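Local coordinates for fatty acid metabolism regulator protein (Bacillus subtilis, PDB 1VI0) that represses transcription of genes for fatty acid transport and beta-oxidation, binding DNA as a homodimer until long-chain fatty acyl-CoA inhibits that binding, at residues Y10-I21 and I55-K63. Sequence-based numbering, arbitrary orientation.
Sequences YMQIIDAAVEVI and ILISLFKEK. With DCC (dodecyl-coa), chain C.
The helical segments 10-21 and 55-63 cross at -108° with their axes 9.9 Å apart at closest approach; Ile14 and Leu59 have the nearest CA atoms. Each of these two is a knob in the other helix. Ile14 lies among Ile55, Ser58, Leu59 and Lys63, its CD1 against Leu59 N at 3.8 Å. Leu59 fills the hole between Ile14, Ala17, Val18 and Ile21; with CG anti to the backbone N (chi1 157°), its CD1 runs across Val18 CG2 at 3.7 Å and meets Ile21 CD1 tip to tip. Ala17 CB presses on Ile55 CG2 at 3.5 Å, a tight carbon contact. Polar and mixed contacts complete the interface. The bent selenomethionine Met11 sets SE on Glu62 CG at 3.3 Å. One water, in the plane of the Tyr10 ring at its edge, joins Tyr10 OH to Ser58 OG, which is also hydrogen-bonded to Asp54 O. On the far side of segment 55-63, Phe60 turns from segment 10-21 toward dodecyl-CoA, its CZ 3.5 Å from acyl carbon CA4. Lys63 bridges both: its CB lies 3.5 Å from chain-end C12 of dodecyl-CoA, and its NZ forms a salt bridge with Asp15 OD1 at 3.3 Å, the hydrogen bond within it weak. A serine in place of Phe60 would probably open a gap beside the acyl chain and deprive Ile121 and Ile124 of their aromatic neighbour. The crossing joins the first helix of a TetR-type DNA-binding domain to the long helix leading into the ligand-binding domain, a link through which acyl-CoA binding could plausibly reach the helix-turn-helix.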
# COMPACT_ATOMS: atom_id res chain seq x y z
N TYR A 10 8.32 26.34 12.80
CA TYR A 10 7.86 24.94 12.77
C TYR A 10 7.51 24.52 11.35
O TYR A 10 8.20 23.63 10.82
CB TYR A 10 6.75 24.73 13.75
CG TYR A 10 6.21 23.34 13.93
CD1 TYR A 10 6.69 22.49 14.92
CD2 TYR A 10 5.16 22.87 13.14
CE1 TYR A 10 6.16 21.22 15.09
CE2 TYR A 10 4.62 21.62 13.32
CZ TYR A 10 5.13 20.79 14.28
OH TYR A 10 4.62 19.53 14.50
N MSE A 11 6.62 25.23 10.65
CA MSE A 11 6.29 24.85 9.28
C MSE A 11 7.40 25.01 8.30
O MSE A 11 7.46 24.22 7.33
CB MSE A 11 4.98 25.51 8.83
CG MSE A 11 3.80 25.07 9.72
SE MSE A 11 3.32 23.25 9.37
CE MSE A 11 3.47 23.26 7.45
N GLN A 12 8.36 25.92 8.47
CA GLN A 12 9.49 26.02 7.57
C GLN A 12 10.30 24.70 7.59
O GLN A 12 10.90 24.29 6.61
CB GLN A 12 10.47 27.12 7.98
CG GLN A 12 10.06 28.52 7.57
CD GLN A 12 11.11 29.51 8.12
OE1 GLN A 12 12.18 29.57 7.50
NE2 GLN A 12 10.78 30.14 9.22
N ILE A 13 10.44 24.21 8.84
CA ILE A 13 11.18 22.95 9.00
C ILE A 13 10.39 21.78 8.41
O ILE A 13 10.97 20.95 7.70
CB ILE A 13 11.48 22.67 10.49
CG1 ILE A 13 12.58 23.65 10.95
CG2 ILE A 13 11.94 21.24 10.70
CD1 ILE A 13 12.53 23.89 12.47
N ILE A 14 9.10 21.73 8.72
CA ILE A 14 8.30 20.63 8.12
C ILE A 14 8.39 20.64 6.60
O ILE A 14 8.57 19.64 5.93
CB ILE A 14 6.84 20.74 8.56
CG1 ILE A 14 6.71 20.49 10.06
CG2 ILE A 14 5.99 19.74 7.77
CD1 ILE A 14 7.02 19.09 10.52
N ASP A 15 8.35 21.83 5.98
CA ASP A 15 8.41 21.95 4.53
C ASP A 15 9.74 21.57 3.97
O ASP A 15 9.89 20.90 2.93
CB ASP A 15 7.99 23.37 4.14
CG ASP A 15 6.50 23.60 4.14
OD1 ASP A 15 5.70 22.73 4.51
OD2 ASP A 15 6.09 24.74 3.77
N ALA A 16 10.83 21.94 4.70
CA ALA A 16 12.15 21.55 4.25
C ALA A 16 12.31 20.05 4.41
O ALA A 16 12.89 19.38 3.56
CB ALA A 16 13.21 22.28 5.06
N ALA A 17 11.74 19.49 5.48
CA ALA A 17 11.80 18.04 5.70
C ALA A 17 11.15 17.29 4.53
O ALA A 17 11.73 16.33 4.04
CB ALA A 17 11.10 17.66 6.98
N VAL A 18 10.00 17.80 4.05
CA VAL A 18 9.37 17.10 2.91
C VAL A 18 10.32 17.00 1.74
O VAL A 18 10.47 15.98 1.10
CB VAL A 18 8.07 17.81 2.49
CG1 VAL A 18 7.55 17.19 1.18
CG2 VAL A 18 7.03 17.67 3.57
N GLU A 19 10.97 18.12 1.42
CA GLU A 19 11.90 18.19 0.32
C GLU A 19 13.09 17.28 0.46
O GLU A 19 13.41 16.48 -0.43
CB GLU A 19 12.38 19.65 0.20
CG GLU A 19 12.96 19.86 -1.20
CD GLU A 19 14.39 20.34 -1.13
OE1 GLU A 19 15.24 19.65 -0.51
OE2 GLU A 19 14.66 21.42 -1.71
N VAL A 20 13.77 17.36 1.61
CA VAL A 20 14.95 16.56 1.84
C VAL A 20 14.64 15.08 1.86
O VAL A 20 15.33 14.29 1.20
CB VAL A 20 15.65 16.98 3.16
CG1 VAL A 20 16.78 16.04 3.48
CG2 VAL A 20 16.11 18.43 3.09
N ILE A 21 13.58 14.71 2.56
CA ILE A 21 13.16 13.29 2.65
C ILE A 21 12.75 12.77 1.27
O ILE A 21 13.11 11.65 0.87
CB ILE A 21 12.05 13.13 3.67
CG1 ILE A 21 12.51 13.35 5.12
CG2 ILE A 21 11.33 11.81 3.55
CD1 ILE A 21 11.36 13.78 6.01
N ILE A 55 10.21 14.40 13.38
CA ILE A 55 9.95 15.25 12.21
C ILE A 55 9.09 14.47 11.19
O ILE A 55 8.04 15.03 10.79
CB ILE A 55 11.21 15.75 11.54
CG1 ILE A 55 12.03 16.65 12.50
CG2 ILE A 55 10.89 16.55 10.28
CD1 ILE A 55 13.45 16.87 11.94
N LEU A 56 9.39 13.24 10.92
CA LEU A 56 8.58 12.45 9.94
C LEU A 56 7.14 12.31 10.40
O LEU A 56 6.14 12.51 9.70
CB LEU A 56 9.18 11.08 9.77
CG LEU A 56 8.46 10.21 8.69
CD1 LEU A 56 8.76 10.78 7.32
CD2 LEU A 56 9.03 8.79 8.82
N ILE A 57 7.01 11.84 11.64
CA ILE A 57 5.68 11.68 12.25
C ILE A 57 4.92 12.98 12.32
O ILE A 57 3.73 13.05 11.93
CB ILE A 57 5.86 11.07 13.66
CG1 ILE A 57 6.44 9.66 13.52
CG2 ILE A 57 4.55 11.10 14.43
CD1 ILE A 57 7.09 9.18 14.82
N SER A 58 5.53 14.10 12.69
CA SER A 58 4.91 15.40 12.82
C SER A 58 4.52 15.98 11.44
O SER A 58 3.47 16.58 11.29
CB SER A 58 5.81 16.39 13.55
OG SER A 58 5.96 15.99 14.93
N LEU A 59 5.36 15.69 10.46
CA LEU A 59 5.04 16.18 9.07
C LEU A 59 3.77 15.48 8.63
O LEU A 59 2.83 16.13 8.13
CB LEU A 59 6.23 15.86 8.25
CG LEU A 59 6.30 15.68 6.77
CD1 LEU A 59 7.77 15.42 6.38
CD2 LEU A 59 5.41 14.61 6.16
N PHE A 60 3.68 14.17 8.85
CA PHE A 60 2.47 13.43 8.54
C PHE A 60 1.29 13.94 9.34
O PHE A 60 0.24 14.25 8.80
CB PHE A 60 2.64 11.93 8.69
CG PHE A 60 1.48 11.13 8.16
CD1 PHE A 60 0.74 11.52 7.06
CD2 PHE A 60 1.16 9.89 8.74
CE1 PHE A 60 -0.27 10.75 6.56
CE2 PHE A 60 0.12 9.14 8.27
CZ PHE A 60 -0.61 9.54 7.16
N LYS A 61 1.41 14.13 10.66
CA LYS A 61 0.30 14.61 11.47
C LYS A 61 -0.23 15.98 11.08
O LYS A 61 -1.44 16.18 11.08
CB LYS A 61 0.76 14.64 12.95
CG LYS A 61 -0.36 14.87 13.94
CD LYS A 61 0.19 14.57 15.37
CE LYS A 61 -0.84 14.92 16.42
NZ LYS A 61 -1.09 16.39 16.51
N GLU A 62 0.66 16.90 10.74
CA GLU A 62 0.36 18.24 10.32
C GLU A 62 -0.35 18.27 8.97
O GLU A 62 -1.40 18.91 8.84
CB GLU A 62 1.70 19.01 10.21
CG GLU A 62 1.56 20.45 9.75
CD GLU A 62 0.43 21.14 10.49
OE1 GLU A 62 0.36 20.97 11.74
OE2 GLU A 62 -0.41 21.78 9.82
N LYS A 63 0.18 17.58 8.00
CA LYS A 63 -0.39 17.54 6.64
C LYS A 63 -1.71 16.80 6.67
O LYS A 63 -2.73 17.29 6.13
CB LYS A 63 0.59 16.96 5.66
CG LYS A 63 1.92 17.60 5.40
CD LYS A 63 1.84 19.03 4.88
CE LYS A 63 3.21 19.50 4.40
NZ LYS A 63 3.10 20.83 3.69
C2 DCC C . -12.08 -8.18 10.54
C4 DCC C . -10.76 -6.49 11.19
C5 DCC C . -10.67 -5.96 9.92
C6 DCC C . -11.35 -6.70 8.92
C8 DCC C . -9.56 -4.67 11.17
C10 DCC C . -2.77 12.60 3.33
C11 DCC C . -1.88 13.82 3.05
C12 DCC C . -0.88 14.11 4.17
N9 DCC C . -10.03 -5.67 11.99
N7 DCC C . -9.89 -4.83 9.91
N3 DCC C . -11.47 -7.57 11.56
N1 DCC C . -12.09 -7.78 9.25
N6 DCC C . -11.30 -6.32 7.64
C1' DCC C . -9.95 -5.77 13.49
C2' DCC C . -8.56 -5.43 14.07
O2' DCC C . -7.88 -6.70 14.27
C3' DCC C . -8.95 -4.88 15.49
O3' DCC C . -9.43 -6.02 16.29
C4' DCC C . -10.22 -4.04 15.09
O4' DCC C . -10.78 -4.70 13.95
C5' DCC C . -9.86 -2.59 14.86
O5' DCC C . -8.74 -2.41 13.95
P1 DCC C . -8.76 -1.36 12.75
O11 DCC C . -7.48 -1.41 12.08
O12 DCC C . -10.06 -1.60 11.92
O6 DCC C . -9.03 0.01 13.42
P2 DCC C . -7.87 0.57 14.22
O21 DCC C . -8.22 2.02 14.46
O22 DCC C . -7.59 -0.31 15.36
O7 DCC C . -6.52 0.61 13.31
CPA DCC C . -6.35 1.78 12.39
CPB DCC C . -5.02 1.63 11.60
CP8 DCC C . -4.89 0.18 11.08
CP7 DCC C . -3.89 1.89 12.59
CP9 DCC C . -4.86 2.66 10.54
OP3 DCC C . -6.03 -0.23 10.40
CP6 DCC C . -3.67 -0.03 10.22
OP2 DCC C . -2.55 0.08 10.71
NP2 DCC C . -3.94 -0.37 8.99
CP5 DCC C . -2.82 -0.58 7.98
CP4 DCC C . -2.75 0.78 7.18
CP3 DCC C . -1.51 0.80 6.28
OP1 DCC C . -0.39 0.68 6.77
NP1 DCC C . -1.74 0.89 5.01
CP2 DCC C . -0.72 0.90 3.94
CP1 DCC C . -0.83 2.29 3.37
S DCC C . -0.85 3.67 4.53
P3 DCC C . -9.12 -6.34 17.84
O31 DCC C . -7.73 -6.00 18.11
O32 DCC C . -10.03 -5.55 18.68
O33 DCC C . -9.42 -7.82 17.91
CA1 DCC C . 0.93 3.92 4.78
CA2 DCC C . 1.26 5.34 5.35
OA1 DCC C . 1.75 3.09 4.47
CA3 DCC C . 1.27 6.42 4.25
CA4 DCC C . 0.37 7.59 4.38
CA5 DCC C . -0.84 7.55 3.48
CA6 DCC C . -1.26 8.91 2.93
CA7 DCC C . -2.54 9.48 3.50
CA8 DCC C . -3.42 10.28 2.61
CA9 DCC C . -2.88 11.63 2.14
O HOH W 1 5.48 18.14 16.85